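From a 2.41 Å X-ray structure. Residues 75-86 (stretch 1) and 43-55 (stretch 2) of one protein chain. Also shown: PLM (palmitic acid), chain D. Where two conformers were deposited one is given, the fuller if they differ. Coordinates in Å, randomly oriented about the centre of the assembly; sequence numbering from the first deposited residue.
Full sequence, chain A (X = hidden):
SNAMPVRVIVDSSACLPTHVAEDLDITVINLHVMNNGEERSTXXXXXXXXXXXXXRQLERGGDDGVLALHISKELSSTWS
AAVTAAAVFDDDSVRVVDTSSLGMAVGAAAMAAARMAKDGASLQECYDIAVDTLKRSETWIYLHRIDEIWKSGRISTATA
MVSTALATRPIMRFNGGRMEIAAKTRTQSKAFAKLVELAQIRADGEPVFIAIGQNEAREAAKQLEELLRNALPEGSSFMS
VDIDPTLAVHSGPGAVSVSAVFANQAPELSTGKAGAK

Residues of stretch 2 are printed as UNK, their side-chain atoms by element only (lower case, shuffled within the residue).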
# COMPACT_ATOMS: atom_id res chain seq x y z
N LEU A 75 -10.60 0.79 -4.10
CA LEU A 75 -10.65 -0.26 -3.12
C LEU A 75 -11.36 0.26 -1.90
O LEU A 75 -11.82 -0.52 -1.06
CB LEU A 75 -9.24 -0.71 -2.77
CG LEU A 75 -8.47 -1.29 -3.96
CD1 LEU A 75 -7.09 -1.71 -3.56
CD2 LEU A 75 -9.20 -2.50 -4.67
N SER A 76 -11.46 1.58 -1.80
CA SER A 76 -11.94 2.21 -0.56
C SER A 76 -12.57 3.58 -0.81
O SER A 76 -12.19 4.29 -1.76
CB SER A 76 -10.77 2.36 0.41
OG SER A 76 -11.22 2.92 1.64
N SER A 77 -13.48 3.98 0.06
CA SER A 77 -14.07 5.32 0.00
C SER A 77 -13.12 6.38 0.59
O SER A 77 -13.42 7.56 0.62
CB SER A 77 -15.38 5.33 0.78
OG SER A 77 -15.18 5.04 2.18
N THR A 78 -11.94 5.97 1.03
CA THR A 78 -11.04 6.89 1.73
C THR A 78 -10.60 8.10 0.94
O THR A 78 -10.67 9.23 1.43
CB THR A 78 -9.83 6.12 2.33
OG1 THR A 78 -10.34 5.24 3.33
CG2 THR A 78 -8.86 7.06 3.00
N TRP A 79 -10.12 7.89 -0.27
CA TRP A 79 -9.70 8.98 -1.13
C TRP A 79 -10.79 10.04 -1.35
O TRP A 79 -10.53 11.27 -1.35
CB TRP A 79 -9.31 8.41 -2.50
CG TRP A 79 -9.00 9.49 -3.52
CD1 TRP A 79 -7.84 10.18 -3.62
CD2 TRP A 79 -9.88 10.02 -4.53
NE1 TRP A 79 -7.90 11.07 -4.67
CE2 TRP A 79 -9.14 11.01 -5.23
CE3 TRP A 79 -11.19 9.75 -4.93
CZ2 TRP A 79 -9.68 11.72 -6.31
CZ3 TRP A 79 -11.72 10.46 -5.99
CH2 TRP A 79 -10.96 11.43 -6.67
N SER A 80 -12.00 9.58 -1.55
CA SER A 80 -13.13 10.46 -1.76
C SER A 80 -13.37 11.32 -0.49
O SER A 80 -13.72 12.52 -0.57
CB SER A 80 -14.35 9.61 -2.10
OG SER A 80 -15.44 10.44 -2.48
N ALA A 81 -13.17 10.69 0.68
CA ALA A 81 -13.28 11.42 1.96
C ALA A 81 -12.13 12.41 2.10
O ALA A 81 -12.30 13.52 2.58
CB ALA A 81 -13.33 10.47 3.14
N ALA A 82 -10.95 12.01 1.64
CA ALA A 82 -9.74 12.83 1.75
C ALA A 82 -9.85 14.13 0.93
O ALA A 82 -9.41 15.20 1.39
CB ALA A 82 -8.55 12.02 1.29
N VAL A 83 -10.43 14.01 -0.25
CA VAL A 83 -10.59 15.12 -1.16
C VAL A 83 -11.61 16.12 -0.61
O VAL A 83 -11.41 17.33 -0.72
CB VAL A 83 -11.04 14.61 -2.54
CG1 VAL A 83 -11.80 15.67 -3.26
CG2 VAL A 83 -9.84 14.09 -3.36
N THR A 84 -12.67 15.61 0.00
CA THR A 84 -13.65 16.44 0.71
C THR A 84 -12.97 17.15 1.91
O THR A 84 -13.14 18.35 2.06
CB THR A 84 -14.84 15.57 1.20
OG1 THR A 84 -15.40 14.86 0.08
CG2 THR A 84 -15.91 16.44 1.86
N ALA A 85 -12.20 16.42 2.73
CA ALA A 85 -11.53 17.09 3.89
C ALA A 85 -10.49 18.12 3.44
O ALA A 85 -10.38 19.21 4.03
CB ALA A 85 -10.90 16.07 4.86
N ALA A 86 -9.71 17.78 2.41
CA ALA A 86 -8.70 18.71 1.90
C ALA A 86 -9.32 20.05 1.42
O ALA A 86 -8.71 21.10 1.59
CB ALA A 86 -7.88 18.06 0.82
N UNK A 43 -14.02 -0.45 7.14
CA UNK A 43 -14.59 0.81 6.80
C UNK A 43 -13.46 1.80 6.45
O UNK A 43 -12.40 1.83 7.11
c UNK A 43 -15.33 1.26 8.03
o UNK A 43 -15.95 2.46 7.80
N UNK A 44 -13.65 2.58 5.40
CA UNK A 44 -12.70 3.65 5.09
C UNK A 44 -12.76 4.79 6.09
O UNK A 44 -13.56 4.77 7.03
N UNK A 45 -11.88 5.77 5.93
CA UNK A 45 -11.88 6.93 6.79
C UNK A 45 -12.93 7.91 6.33
O UNK A 45 -13.07 8.12 5.12
c UNK A 45 -9.42 6.78 7.35
c UNK A 45 -9.64 6.59 8.86
c UNK A 45 -8.05 7.40 7.02
c UNK A 45 -10.55 7.62 6.74
N UNK A 46 -13.66 8.51 7.29
CA UNK A 46 -14.69 9.48 6.97
C UNK A 46 -14.04 10.84 6.73
O UNK A 46 -12.96 11.08 7.20
o UNK A 46 -15.13 10.28 9.20
c UNK A 46 -15.71 9.57 8.12
N UNK A 47 -14.74 11.76 6.08
CA UNK A 47 -14.12 13.04 5.79
C UNK A 47 -13.95 13.86 7.10
O UNK A 47 -13.00 14.65 7.25
o UNK A 47 -16.21 14.00 5.20
c UNK A 47 -14.91 13.78 4.72
N UNK A 48 -14.84 13.63 8.04
CA UNK A 48 -14.73 14.26 9.33
C UNK A 48 -13.41 13.89 10.08
O UNK A 48 -12.77 14.75 10.68
c UNK A 48 -16.84 16.10 10.78
c UNK A 48 -17.40 14.06 12.21
c UNK A 48 -15.96 13.90 10.15
c UNK A 48 -16.33 14.77 11.32
N UNK A 49 -13.00 12.63 10.01
CA UNK A 49 -11.82 12.18 10.73
C UNK A 49 -10.62 12.70 9.98
O UNK A 49 -9.59 12.92 10.59
c UNK A 49 -12.53 8.35 11.03
c UNK A 49 -12.81 9.85 11.27
o UNK A 49 -11.68 7.80 11.79
o UNK A 49 -13.05 7.75 10.03
c UNK A 49 -11.67 10.65 10.75
N UNK A 50 -10.73 12.82 8.66
CA UNK A 50 -9.60 13.34 7.90
C UNK A 50 -9.43 14.84 8.12
O UNK A 50 -8.29 15.33 8.24
c UNK A 50 -9.69 12.96 6.42
c UNK A 50 -9.85 11.05 4.77
c UNK A 50 -9.41 11.47 6.17
c UNK A 50 -7.90 11.20 6.37
N UNK A 51 -10.54 15.58 8.20
CA UNK A 51 -10.45 17.01 8.47
C UNK A 51 -9.67 17.22 9.78
O UNK A 51 -8.77 18.06 9.83
c UNK A 51 -11.82 17.67 8.55
N UNK A 52 -10.00 16.44 10.80
CA UNK A 52 -9.36 16.54 12.11
C UNK A 52 -7.90 16.16 11.99
O UNK A 52 -7.01 16.85 12.50
c UNK A 52 -10.06 15.64 13.13
N UNK A 53 -7.64 15.08 11.29
CA UNK A 53 -6.33 14.58 11.22
C UNK A 53 -5.39 15.56 10.46
O UNK A 53 -4.25 15.83 10.89
c UNK A 53 -6.42 13.26 10.51
o UNK A 53 -5.18 12.66 10.58
N UNK A 54 -5.90 16.13 9.36
CA UNK A 54 -5.13 17.06 8.53
C UNK A 54 -4.90 18.40 9.25
O UNK A 54 -3.83 19.01 9.13
c UNK A 54 -7.05 15.12 4.27
c UNK A 54 -6.30 13.96 4.50
c UNK A 54 -5.41 13.87 5.59
c UNK A 54 -5.28 14.97 6.44
c UNK A 54 -6.03 16.12 6.26
o UNK A 54 -6.44 12.90 3.68
c UNK A 54 -6.91 16.18 5.16
c UNK A 54 -5.86 17.33 7.19
N UNK A 55 -5.93 18.88 9.96
CA UNK A 55 -5.83 20.16 10.62
C UNK A 55 -4.78 20.01 11.69
O UNK A 55 -3.99 20.92 11.92
c UNK A 55 -7.15 20.56 11.26
C1 PLM D . -12.24 -0.06 3.60
O1 PLM D . -12.40 0.76 2.67
O2 PLM D . -13.23 -0.69 4.00
C2 PLM D . -10.90 -0.32 4.23
C3 PLM D . -9.99 -0.94 3.17
C4 PLM D . -10.22 -2.40 2.86
C5 PLM D . -9.56 -2.64 1.50
C6 PLM D . -9.54 -4.10 1.12
C7 PLM D . -8.91 -4.22 -0.26
C8 PLM D . -8.44 -5.64 -0.61
C9 PLM D . -7.15 -5.98 0.15
CA PLM D . -6.33 -7.07 -0.55
CB PLM D . -5.33 -7.74 0.39
CC PLM D . -4.25 -6.84 1.00
CD PLM D . -3.01 -6.82 0.13
CE PLM D . -1.74 -6.53 0.91
CF PLM D . -1.17 -5.16 0.54
CG PLM D . -0.10 -5.20 -0.55
O HOH W 1 -16.12 2.68 3.88
O HOH W 2 -15.09 7.07 3.74

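Position 43 carries one carbon and then one oxygen, which makes it Ser 43. Its CB points away from stretch 1, but its backbone N lies 3.2 Å from O2 of the palmitic acid.

Position 44 has no side-chain atoms and is Gly 44. Its CA sits 3.3 Å from Thr 78 OG1, and a CB here would come within 2.8 Å of both that atom and Ser 77 OG, so the bare backbone is what fits.

At position 45 four carbons fork at the second, the pattern of Leu 45. The side chain is buried, as suits an apolar group, with CD1 4.1 Å from Thr 78 CG2. Its backbone N donates to Thr 78 OG1 (3.1 Å), while its O lies 3.1 Å from Ala 81 CB.

One carbon and one oxygen at position 46 give Ser 46. Pointing away from stretch 1, it caps the coming helix: its OG accepts from N of residue 49 at 3.3 Å.

Position 47 has the same two atoms, hence Ser 47. Its short side chain brings CB to 3.4 Å from Ala 81 O and 3.9 Å from Thr 84 CB.

Position 48, four carbons forked at the second, is Leu 48; it faces away and is exposed.

Position 49 shows three carbons, the third bearing two oxygens: Glu 49. Its OE1 accepts from Ser 46 N at 2.9 Å, a reciprocal hydrogen bond beside the capping one.

Position 50 again has four carbons forked at the second: Leu 50. It fits as a knob among Thr 78, Ala 81, Ala 82 and Ala 85, with CD1 3.8 Å from Ala 82 CB.

Single carbons mark positions 51 and 52 as Ala 51 and Ala 52. The first brings its CB to 4.1 Å from Ala 85 CB; the second faces away.

Position 53, one carbon and one oxygen, is Ser 53, out of reach.

Position 54 bears one carbon, then a six-carbon ring bearing one oxygen: Tyr 54. Its OH lies 3.3 Å from Ala 82 CB and is hydrogen-bonded elsewhere in the structure; Ala 86 N approaches the ring edge.

Position 55, one carbon, is Ala 55, also out of reach.

The helices cross at -53°, their axes 8.0 Å apart at closest approach. Alanines permit this closeness: Ala 85 is itself a knob among Ser 47, Leu 50, Ala 51 and Tyr 54. Around the N-terminal end of helix 78-86 and the loop before helix 47-55, a polar relay takes over: Thr 78 OG1, accepting from Leu 45, donates to Ser 76 OG (3.0 Å), which donates to palmitic acid O1 (2.7 Å).

Stretch 2, residues 43-55: SGLSSLELAASYA
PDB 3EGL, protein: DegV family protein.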